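Local coordinates for protein 3-polyprenyl-4-hydroxybenzoate decarboxylase and related decarboxylases (Pelotomaculum thermopropionicum, PDB 6H6X) that belongs to the prenylated-FMN-dependent UbiD decarboxylases, binds that cofactor with manganese and potassium, and probably interconverts aromatic carboxylic acids and their decarboxylated products, at residues 6-11 and 64-69; 228-233 and 274-279; 251-256 and 265-270. The protein carries 8 engineered substitutions. One frame throughout, in Å; residues are numbered along the deposited sequence.

Contact 1 (6-11 and 64-69)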
loop_
_atom_site.group_PDB
_atom_site.type_symbol
_atom_site.label_atom_id
_atom_site.label_comp_id
_atom_site.label_asym_id
_atom_site.label_seq_id
_atom_site.Cartn_x
_atom_site.Cartn_y
_atom_site.Cartn_z
ATOM N N ARG B 6 27.685 -16.639 -8.584
ATOM C CA ARG B 6 28.202 -15.884 -9.766
ATOM C C ARG B 6 27.334 -15.957 -10.989
ATOM O O ARG B 6 27.128 -14.940 -11.654
ATOM C CB ARG B 6 29.631 -16.270 -10.130
ATOM C CG ARG B 6 30.636 -15.471 -9.319
ATOM C CD ARG B 6 31.924 -16.188 -9.245
ATOM N NE ARG B 6 32.647 -15.836 -8.025
ATOM C CZ ARG B 6 33.807 -15.202 -7.959
ATOM N NH1 ARG B 6 34.352 -15.011 -6.760
ATOM N NH2 ARG B 6 34.436 -14.799 -9.064
ATOM N N GLU B 7 26.791 -17.120 -11.291
ATOM C CA GLU B 7 25.832 -17.187 -12.384
ATOM C C GLU B 7 24.551 -16.392 -12.074
ATOM O O GLU B 7 24.066 -15.646 -12.935
ATOM C CB GLU B 7 25.579 -18.636 -12.799
ATOM C CG GLU B 7 26.767 -19.116 -13.658
ATOM C CD GLU B 7 27.016 -20.610 -13.654
ATOM O OE1 GLU B 7 26.023 -21.352 -13.869
ATOM O OE2 GLU B 7 28.200 -21.026 -13.465
ATOM N N TRP B 8 24.070 -16.470 -10.827
ATOM C CA TRP B 8 22.911 -15.694 -10.462
ATOM C C TRP B 8 23.197 -14.224 -10.627
ATOM O O TRP B 8 22.367 -13.516 -11.149
ATOM C CB TRP B 8 22.430 -15.975 -9.014
ATOM C CG TRP B 8 21.223 -15.184 -8.697
ATOM C CD1 TRP B 8 21.166 -14.041 -7.962
ATOM C CD2 TRP B 8 19.922 -15.414 -9.182
ATOM N NE1 TRP B 8 19.899 -13.577 -7.921
ATOM C CE2 TRP B 8 19.108 -14.392 -8.675
ATOM C CE3 TRP B 8 19.352 -16.409 -10.003
ATOM C CZ2 TRP B 8 17.744 -14.305 -8.956
ATOM C CZ3 TRP B 8 18.005 -16.348 -10.278
ATOM C CH2 TRP B 8 17.206 -15.295 -9.764
ATOM N N LEU B 9 24.363 -13.757 -10.190
ATOM C CA LEU B 9 24.698 -12.331 -10.431
ATOM C C LEU B 9 24.760 -11.947 -11.917
ATOM O O LEU B 9 24.402 -10.822 -12.269
ATOM C CB LEU B 9 25.985 -11.913 -9.735
ATOM C CG LEU B 9 26.010 -12.069 -8.238
ATOM C CD1 LEU B 9 27.355 -11.641 -7.704
ATOM C CD2 LEU B 9 24.898 -11.266 -7.566
ATOM N N ALA B 10 25.182 -12.876 -12.771
ATOM C CA ALA B 10 25.198 -12.660 -14.224
ATOM C C ALA B 10 23.781 -12.501 -14.747
ATOM O O ALA B 10 23.494 -11.537 -15.455
ATOM C CB ALA B 10 25.917 -13.809 -14.949
ATOM N N PHE B 11 22.900 -13.429 -14.385
ATOM C CA PHE B 11 21.456 -13.316 -14.674
ATOM C C PHE B 11 20.856 -11.972 -14.233
ATOM O O PHE B 11 20.112 -11.351 -14.992
ATOM C CB PHE B 11 20.722 -14.468 -14.001
ATOM C CG PHE B 11 19.225 -14.470 -14.213
ATOM C CD1 PHE B 11 18.665 -15.051 -15.351
ATOM C CD2 PHE B 11 18.374 -13.952 -13.238
ATOM C CE1 PHE B 11 17.288 -15.081 -15.539
ATOM C CE2 PHE B 11 17.003 -13.976 -13.414
ATOM C CZ PHE B 11 16.455 -14.535 -14.571
ATOM N N ARG B 64 8.864 -11.616 -5.942
ATOM C CA ARG B 64 8.465 -12.968 -6.297
ATOM C C ARG B 64 8.853 -13.404 -7.722
ATOM O O ARG B 64 9.023 -14.603 -7.951
ATOM C CB ARG B 64 6.979 -13.117 -6.013
ATOM C CG ARG B 64 6.764 -13.340 -4.559
ATOM C CD ARG B 64 5.502 -12.602 -4.194
ATOM N NE ARG B 64 5.707 -11.323 -3.509
ATOM C CZ ARG B 64 5.542 -11.211 -2.207
ATOM N NH1 ARG B 64 5.252 -12.319 -1.559
ATOM N NH2 ARG B 64 5.671 -10.046 -1.566
ATOM N N GLU B 65 9.007 -12.456 -8.644
ATOM C CA GLU B 65 9.458 -12.754 -10.016
ATOM C C GLU B 65 10.887 -13.337 -10.006
ATOM O O GLU B 65 11.102 -14.406 -10.564
ATOM C CB GLU B 65 9.343 -11.507 -10.915
ATOM N N LEU B 66 11.808 -12.713 -9.260
ATOM C CA LEU B 66 13.161 -13.237 -9.117
ATOM C C LEU B 66 13.234 -14.542 -8.403
ATOM O O LEU B 66 13.952 -15.415 -8.852
ATOM C CB LEU B 66 14.090 -12.220 -8.489
ATOM C CG LEU B 66 14.275 -11.024 -9.421
ATOM C CD1 LEU B 66 15.078 -9.957 -8.730
ATOM C CD2 LEU B 66 14.943 -11.446 -10.714
ATOM N N PHE B 67 12.474 -14.761 -7.337
ATOM C CA PHE B 67 12.529 -16.085 -6.729
ATOM C C PHE B 67 11.961 -17.142 -7.642
ATOM O O PHE B 67 12.402 -18.285 -7.613
ATOM C CB PHE B 67 11.827 -16.125 -5.356
ATOM C CG PHE B 67 12.667 -15.564 -4.237
ATOM C CD1 PHE B 67 13.647 -16.337 -3.650
ATOM C CD2 PHE B 67 12.466 -14.298 -3.779
ATOM C CE1 PHE B 67 14.432 -15.832 -2.623
ATOM C CE2 PHE B 67 13.236 -13.785 -2.727
ATOM C CZ PHE B 67 14.218 -14.552 -2.149
ATOM N N ALA B 68 10.957 -16.793 -8.435
ATOM C CA ALA B 68 10.428 -17.755 -9.449
ATOM C C ALA B 68 11.501 -18.079 -10.487
ATOM O O ALA B 68 11.786 -19.237 -10.734
ATOM C CB ALA B 68 9.211 -17.236 -10.143
ATOM N N ALA B 69 12.119 -17.066 -11.049
ATOM C CA ALA B 69 13.307 -17.268 -11.911
ATOM C C ALA B 69 14.389 -18.166 -11.260
ATOM O O ALA B 69 14.880 -19.113 -11.889
ATOM C CB ALA B 69 13.895 -15.941 -12.295
#
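W8 and F11 both hold CG anti to the backbone N (chi1 -179° and 180°), and their rings span the distance from helix 5-14 to L66 and A69 of helix 64-70, both in the N-terminal domain of the UbiD fold. The two short helical segments are far apart, 12.3 Å between axes at 131°, and the aromatic groups bridge the difference. F11 CD2 sits 3.8 Å above one face of the W8 indole, offset toward the rim, so the two rings lie against each other within their own helix. The six-membered part of the indole leads: its CH2 comes obliquely to L66 O at 3.4 Å, while CZ3 brings the ring edge to A69 C at 4.2 Å. F11 CZ reaches A69 CB at 3.7 Å, and its CE2 edge meets L66 CD2 at 4.2 Å. The small A69 thus receives both rings. The polar end of W8 looks to another partner, NE1 bonding to L60 O, and H193 packs its ring against the indole at a steep angle. The interface therefore rests on apolar packing plus a ring carbon set near a main-chain carbonyl O, while the N-H bond to L60 O, with F11 and H193 against the ring, probably fixes the turn of W8.

Contact 2 (228-233 and 274-279)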
loop_
_atom_site.group_PDB
_atom_site.type_symbol
_atom_site.label_atom_id
_atom_site.label_comp_id
_atom_site.label_asym_id
_atom_site.label_seq_id
_atom_site.Cartn_x
_atom_site.Cartn_y
_atom_site.Cartn_z
ATOM N N GLU B 228 37.381 -29.712 5.296
ATOM C CA GLU B 228 38.754 -30.035 5.731
ATOM C C GLU B 228 38.830 -30.611 7.137
ATOM O O GLU B 228 39.511 -31.604 7.342
ATOM C CB GLU B 228 39.646 -28.783 5.699
ATOM C CG GLU B 228 39.802 -28.125 4.331
ATOM C CD GLU B 228 40.474 -29.023 3.315
ATOM O OE1 GLU B 228 41.609 -29.480 3.591
ATOM O OE2 GLU B 228 39.863 -29.267 2.244
ATOM N N THR B 229 38.172 -29.968 8.104
ATOM C CA THR B 229 38.402 -30.242 9.529
ATOM C C THR B 229 37.205 -30.817 10.254
ATOM O O THR B 229 37.272 -31.047 11.454
ATOM C CB THR B 229 38.809 -28.947 10.254
ATOM O OG1 THR B 229 37.745 -27.982 10.204
ATOM C CG2 THR B 229 40.053 -28.371 9.591
ATOM N N VAL B 230 36.101 -31.035 9.536
ATOM C CA VAL B 230 34.899 -31.607 10.122
ATOM C C VAL B 230 34.243 -32.521 9.113
ATOM O O VAL B 230 34.419 -32.349 7.915
ATOM C CB VAL B 230 33.903 -30.496 10.554
ATOM C CG1 VAL B 230 34.466 -29.705 11.730
ATOM C CG2 VAL B 230 33.556 -29.559 9.379
ATOM N N ASP B 231 33.447 -33.457 9.603
ATOM C CA ASP B 231 32.801 -34.474 8.769
ATOM C C ASP B 231 31.418 -33.983 8.330
ATOM O O ASP B 231 30.367 -34.473 8.762
ATOM C CB ASP B 231 32.709 -35.797 9.547
ATOM C CG ASP B 231 32.222 -36.960 8.682
ATOM O OD1 ASP B 231 32.425 -36.954 7.444
ATOM O OD2 ASP B 231 31.621 -37.886 9.270
ATOM N N VAL B 232 31.456 -32.989 7.454
ATOM C CA VAL B 232 30.272 -32.299 6.972
ATOM C C VAL B 232 30.535 -32.035 5.488
ATOM O O VAL B 232 31.677 -31.933 5.064
ATOM C CB VAL B 232 30.106 -30.929 7.694
ATOM C CG1 VAL B 232 28.786 -30.293 7.362
ATOM C CG2 VAL B 232 30.236 -31.061 9.213
ATOM N N GLU B 233 29.468 -31.888 4.717
ATOM C CA GLU B 233 29.519 -31.603 3.291
ATOM C C GLU B 233 29.024 -30.162 3.040
ATOM O O GLU B 233 28.126 -29.682 3.759
ATOM C CB GLU B 233 28.630 -32.611 2.533
ATOM C CG GLU B 233 29.000 -34.087 2.742
ATOM C CD GLU B 233 28.557 -34.647 4.101
ATOM O OE1 GLU B 233 27.369 -34.452 4.524
ATOM O OE2 GLU B 233 29.403 -35.252 4.789
ATOM N N GLU B 274 33.216 -22.276 17.821
ATOM C CA GLU B 274 34.654 -22.099 17.584
ATOM C C GLU B 274 34.934 -22.486 16.141
ATOM O O GLU B 274 34.562 -23.580 15.703
ATOM C CB GLU B 274 35.471 -22.996 18.531
ATOM C CG GLU B 274 36.977 -23.070 18.244
ATOM C CD GLU B 274 37.784 -23.795 19.347
ATOM O OE1 GLU B 274 38.514 -24.771 19.033
ATOM O OE2 GLU B 274 37.702 -23.400 20.536
ATOM N N VAL B 275 35.629 -21.626 15.410
ATOM C CA VAL B 275 35.906 -21.898 14.004
ATOM C C VAL B 275 37.292 -22.534 13.862
ATOM O O VAL B 275 38.279 -22.038 14.434
ATOM C CB VAL B 275 35.603 -20.699 13.049
ATOM C CG1 VAL B 275 35.058 -19.494 13.771
ATOM C CG2 VAL B 275 36.742 -20.325 12.102
ATOM N N THR B 276 37.323 -23.654 13.129
ATOM C CA THR B 276 38.525 -24.455 12.918
ATOM C C THR B 276 39.112 -24.337 11.514
ATOM O O THR B 276 40.222 -24.791 11.284
ATOM C CB THR B 276 38.255 -25.920 13.242
ATOM O OG1 THR B 276 37.210 -26.429 12.406
ATOM C CG2 THR B 276 37.819 -26.059 14.715
ATOM N N ALA B 277 38.401 -23.692 10.591
ATOM C CA ALA B 277 38.928 -23.425 9.272
ATOM C C ALA B 277 37.993 -22.558 8.449
ATOM O O ALA B 277 36.805 -22.509 8.707
ATOM C CB ALA B 277 39.174 -24.740 8.522
ATOM N N VAL B 278 38.549 -21.938 7.419
ATOM C CA VAL B 278 37.849 -21.127 6.495
ATOM C C VAL B 278 38.382 -21.480 5.142
ATOM O O VAL B 278 39.558 -21.481 4.980
ATOM C CB VAL B 278 38.140 -19.614 6.706
ATOM C CG1 VAL B 278 37.545 -18.782 5.573
ATOM C CG2 VAL B 278 37.609 -19.138 8.049
ATOM N N THR B 279 37.519 -21.734 4.152
ATOM C CA THR B 279 37.956 -21.912 2.762
ATOM C C THR B 279 37.133 -21.027 1.889
ATOM O O THR B 279 35.965 -20.733 2.182
ATOM C CB THR B 279 37.859 -23.403 2.254
ATOM O OG1 THR B 279 36.506 -23.760 1.946
ATOM C CG2 THR B 279 38.356 -24.389 3.308
#
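T229 and T276 mark the closest approach of the two backbones, 6.7 Å between their CA atoms, where the irregular loop 228-233 passes strand 274-279 at a classic beta bulge formed by T276 and A277 opposite E243. The contact ties the loop between strands 223-226 and 233-235 to strand 264-280 of the antiparallel sheet in the Rift-related domain. The two threonine side chains slide past each other in opposite directions. Each places OG1 between its backbone N and carbonyl carbon (chi1 63° for T229, 60° for T276), and T276 OG1 donates to T229 OG1 over 2.7 Å. T229 OG1 in turn is hydrogen-bonded to E243 OE1, so the two hydroxyls form a short chain ending on a carboxylate; the other oxygen of that group, OE2, holds the backbone N of E228. Beside the hydroxyls, T229 CG2 rests on A277 CB at 3.9 Å, the methyl of the second bulge residue. V230 lends a looser neighbour, its CG1 being 4.3 Å from T276 OG1. At the other end of the contact E228 CG, anti to the carbonyl carbon (chi1 -60°), lies 4.1 Å from T279 CG2. The polar ends of this pair go to other partners: E228 OE2 makes a salt bridge with K103, and T279 OG1 bonds to V102 O. The contact thus couples one directional bond to thin methyl and methylene packing. With T229 OG1 accepting from T276 and bonded to E243, its rotation is well defined, and the negative charge of E243 would probably polarise T229 OG1 and make it a better acceptor for the T276 hydroxyl.

Contact 3 (251-256 and 265-270)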
loop_
_atom_site.group_PDB
_atom_site.type_symbol
_atom_site.label_atom_id
_atom_site.label_comp_id
_atom_site.label_asym_id
_atom_site.label_seq_id
_atom_site.Cartn_x
_atom_site.Cartn_y
_atom_site.Cartn_z
ATOM N N ARG B 251 28.043 -20.978 27.234
ATOM C CA ARG B 251 27.025 -19.950 26.991
ATOM C C ARG B 251 27.691 -18.608 27.156
ATOM O O ARG B 251 28.307 -18.352 28.188
ATOM C CB ARG B 251 25.866 -20.069 27.975
ATOM C CG ARG B 251 25.072 -21.359 27.844
ATOM C CD ARG B 251 24.315 -21.381 26.515
ATOM N NE ARG B 251 23.437 -22.554 26.428
ATOM C CZ ARG B 251 23.814 -23.767 26.033
ATOM N NH1 ARG B 251 25.070 -24.013 25.662
ATOM N NH2 ARG B 251 22.925 -24.755 26.030
ATOM N N GLU B 252 27.617 -17.775 26.118
ATOM C CA GLU B 252 28.110 -16.394 26.159
ATOM C C GLU B 252 27.058 -15.475 25.615
ATOM O O GLU B 252 26.179 -15.907 24.864
ATOM C CB GLU B 252 29.408 -16.243 25.372
ATOM C CG GLU B 252 30.559 -16.992 26.053
ATOM C CD GLU B 252 31.864 -17.010 25.272
ATOM O OE1 GLU B 252 31.979 -16.389 24.184
ATOM O OE2 GLU B 252 32.794 -17.687 25.759
ATOM N N VAL B 253 27.157 -14.210 25.996
ATOM C CA VAL B 253 26.114 -13.261 25.683
ATOM C C VAL B 253 26.166 -12.936 24.186
ATOM O O VAL B 253 27.181 -12.483 23.637
ATOM C CB VAL B 253 26.198 -11.975 26.532
ATOM C CG1 VAL B 253 25.101 -11.004 26.109
ATOM C CG2 VAL B 253 26.078 -12.289 28.025
ATOM N N GLU B 254 25.049 -13.198 23.528
ATOM C CA GLU B 254 24.887 -12.883 22.096
ATOM C C GLU B 254 23.785 -11.834 21.999
ATOM O O GLU B 254 22.734 -11.931 22.664
ATOM C CB GLU B 254 24.533 -14.158 21.314
ATOM C CG GLU B 254 24.364 -13.989 19.808
ATOM C CD GLU B 254 22.997 -13.434 19.374
ATOM O OE1 GLU B 254 22.943 -12.684 18.372
ATOM O OE2 GLU B 254 21.965 -13.725 20.022
ATOM N N GLY B 255 23.995 -10.847 21.155
ATOM C CA GLY B 255 22.964 -9.837 20.976
ATOM C C GLY B 255 23.249 -8.546 21.722
ATOM O O GLY B 255 24.303 -8.446 22.343
ATOM N N PRO B 256 22.352 -7.551 21.633
ATOM C CA PRO B 256 21.099 -7.650 20.842
ATOM C C PRO B 256 21.293 -7.448 19.324
ATOM O O PRO B 256 22.386 -7.082 18.850
ATOM C CB PRO B 256 20.232 -6.526 21.435
ATOM C CG PRO B 256 21.229 -5.493 21.894
ATOM C CD PRO B 256 22.559 -6.178 22.141
ATOM N N GLY B 265 15.890 -8.096 18.769
ATOM C CA GLY B 265 16.047 -9.333 19.540
ATOM C C GLY B 265 16.939 -9.039 20.751
ATOM O O GLY B 265 18.057 -8.532 20.582
ATOM N N PRO B 266 16.446 -9.323 21.984
ATOM C CA PRO B 266 17.253 -8.993 23.169
ATOM C C PRO B 266 18.511 -9.879 23.353
ATOM O O PRO B 266 18.559 -11.041 22.873
ATOM C CB PRO B 266 16.256 -9.161 24.337
ATOM C CG PRO B 266 15.192 -10.084 23.829
ATOM C CD PRO B 266 15.098 -9.815 22.347
ATOM N N ALA B 267 19.510 -9.294 24.016
ATOM C CA ALA B 267 20.736 -9.983 24.425
ATOM C C ALA B 267 20.461 -11.060 25.483
ATOM O O ALA B 267 19.612 -10.862 26.362
ATOM C CB ALA B 267 21.735 -8.971 24.967
ATOM N N ALA B 268 21.154 -12.194 25.372
ATOM C CA ALA B 268 21.077 -13.272 26.366
ATOM C C ALA B 268 22.240 -14.274 26.201
ATOM O O ALA B 268 22.925 -14.259 25.165
ATOM C CB ALA B 268 19.731 -13.994 26.283
ATOM N N PRO B 269 22.470 -15.138 27.219
ATOM C CA PRO B 269 23.518 -16.177 27.093
ATOM C C PRO B 269 23.133 -17.314 26.122
ATOM O O PRO B 269 22.076 -17.946 26.283
ATOM C CB PRO B 269 23.661 -16.718 28.539
ATOM C CG PRO B 269 22.966 -15.739 29.425
ATOM C CD PRO B 269 21.898 -15.110 28.585
ATOM N N ARG B 270 24.001 -17.585 25.144
ATOM C CA ARG B 270 23.681 -18.473 24.013
ATOM C C ARG B 270 24.884 -19.284 23.563
ATOM O O ARG B 270 26.018 -18.989 23.965
ATOM C CB ARG B 270 23.146 -17.625 22.844
ATOM C CG ARG B 270 21.694 -17.221 23.068
ATOM C CD ARG B 270 21.100 -16.345 22.002
ATOM N NE ARG B 270 19.787 -15.891 22.444
ATOM C CZ ARG B 270 19.398 -14.619 22.558
ATOM N NH1 ARG B 270 20.196 -13.589 22.254
ATOM N NH2 ARG B 270 18.164 -14.376 22.978
#
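E252 and E254 pair with R270 and A268 through four backbone bonds: E252 N to R270 O (2.9 Å), R270 N to E252 O (2.8 Å), E254 N to A268 O (2.9 Å) and A268 N to E254 O (3.1 Å). V253 and P269 form the non-hydrogen-bonded pair between them. CA-H...O contacts from R251, V253, A267 and P269 add to this antiparallel ladder, each using a carbonyl that also accepts an N-H.

The charged contact lies on the face carrying E254 and R270. R270, extended from CG to NE, runs obliquely across E254, and its NH1 meets E254 OE2 at 2.9 Å in a salt bridge. The bond is bent (132° at the hydrogen), and carboxylate and guanidinium planes stand 52° apart. NH1 also bonds to P266 O at 3.1 Å, in the guanidinium plane, while A268 CB lies against one face of the group. E254 is further held by Y130 OH at OE1 and by R152 NH2 at OE2, so OE2 is shared by two arginines. An alanine in place of R270 would probably leave E254 OE2 with R152 as its remaining arginine mate, take this donor from P266 O and uncover A268 CB.

Apolar packing gathers around A267 CB, which touches V253 CG1 (4.1 Å) and P256 CD (4.1 Å). A side chain at G255 would run into A267 CA and the preceding carbonyl O, and the backbone angles call for glycine, just before the cis peptide of P256.

Altogether this is a twisted beta hairpin of the Rift-related, FMN-binding domain; E254 pairs with R152, which binds prenylated FMN, and lies about 7 Å from the cofactor (nearest side-chain atoms), consistent with the Glu-Arg network of UbiD active sites.

From the N terminus, contact 1 comes first: it closes a loop of 52 residues, holding three strands of the small mixed sheet, and joins two helices of the N-terminal domain. The chain then enters the Rift-related domain, where contact 2 closes a second loop, of 40 residues, between 228-233 and strand 264-280. Contact 3 falls within that loop as a hairpin with 8 residues between its segments, and it shares strand 264-280 with contact 2, their centres about 24 Å apart. No two contacts cross. Contacts 1 and 3 lie on opposite sides of the chain's centre, about 22 Å apart at their nearest atoms, with contact 3 nearer the cofactor.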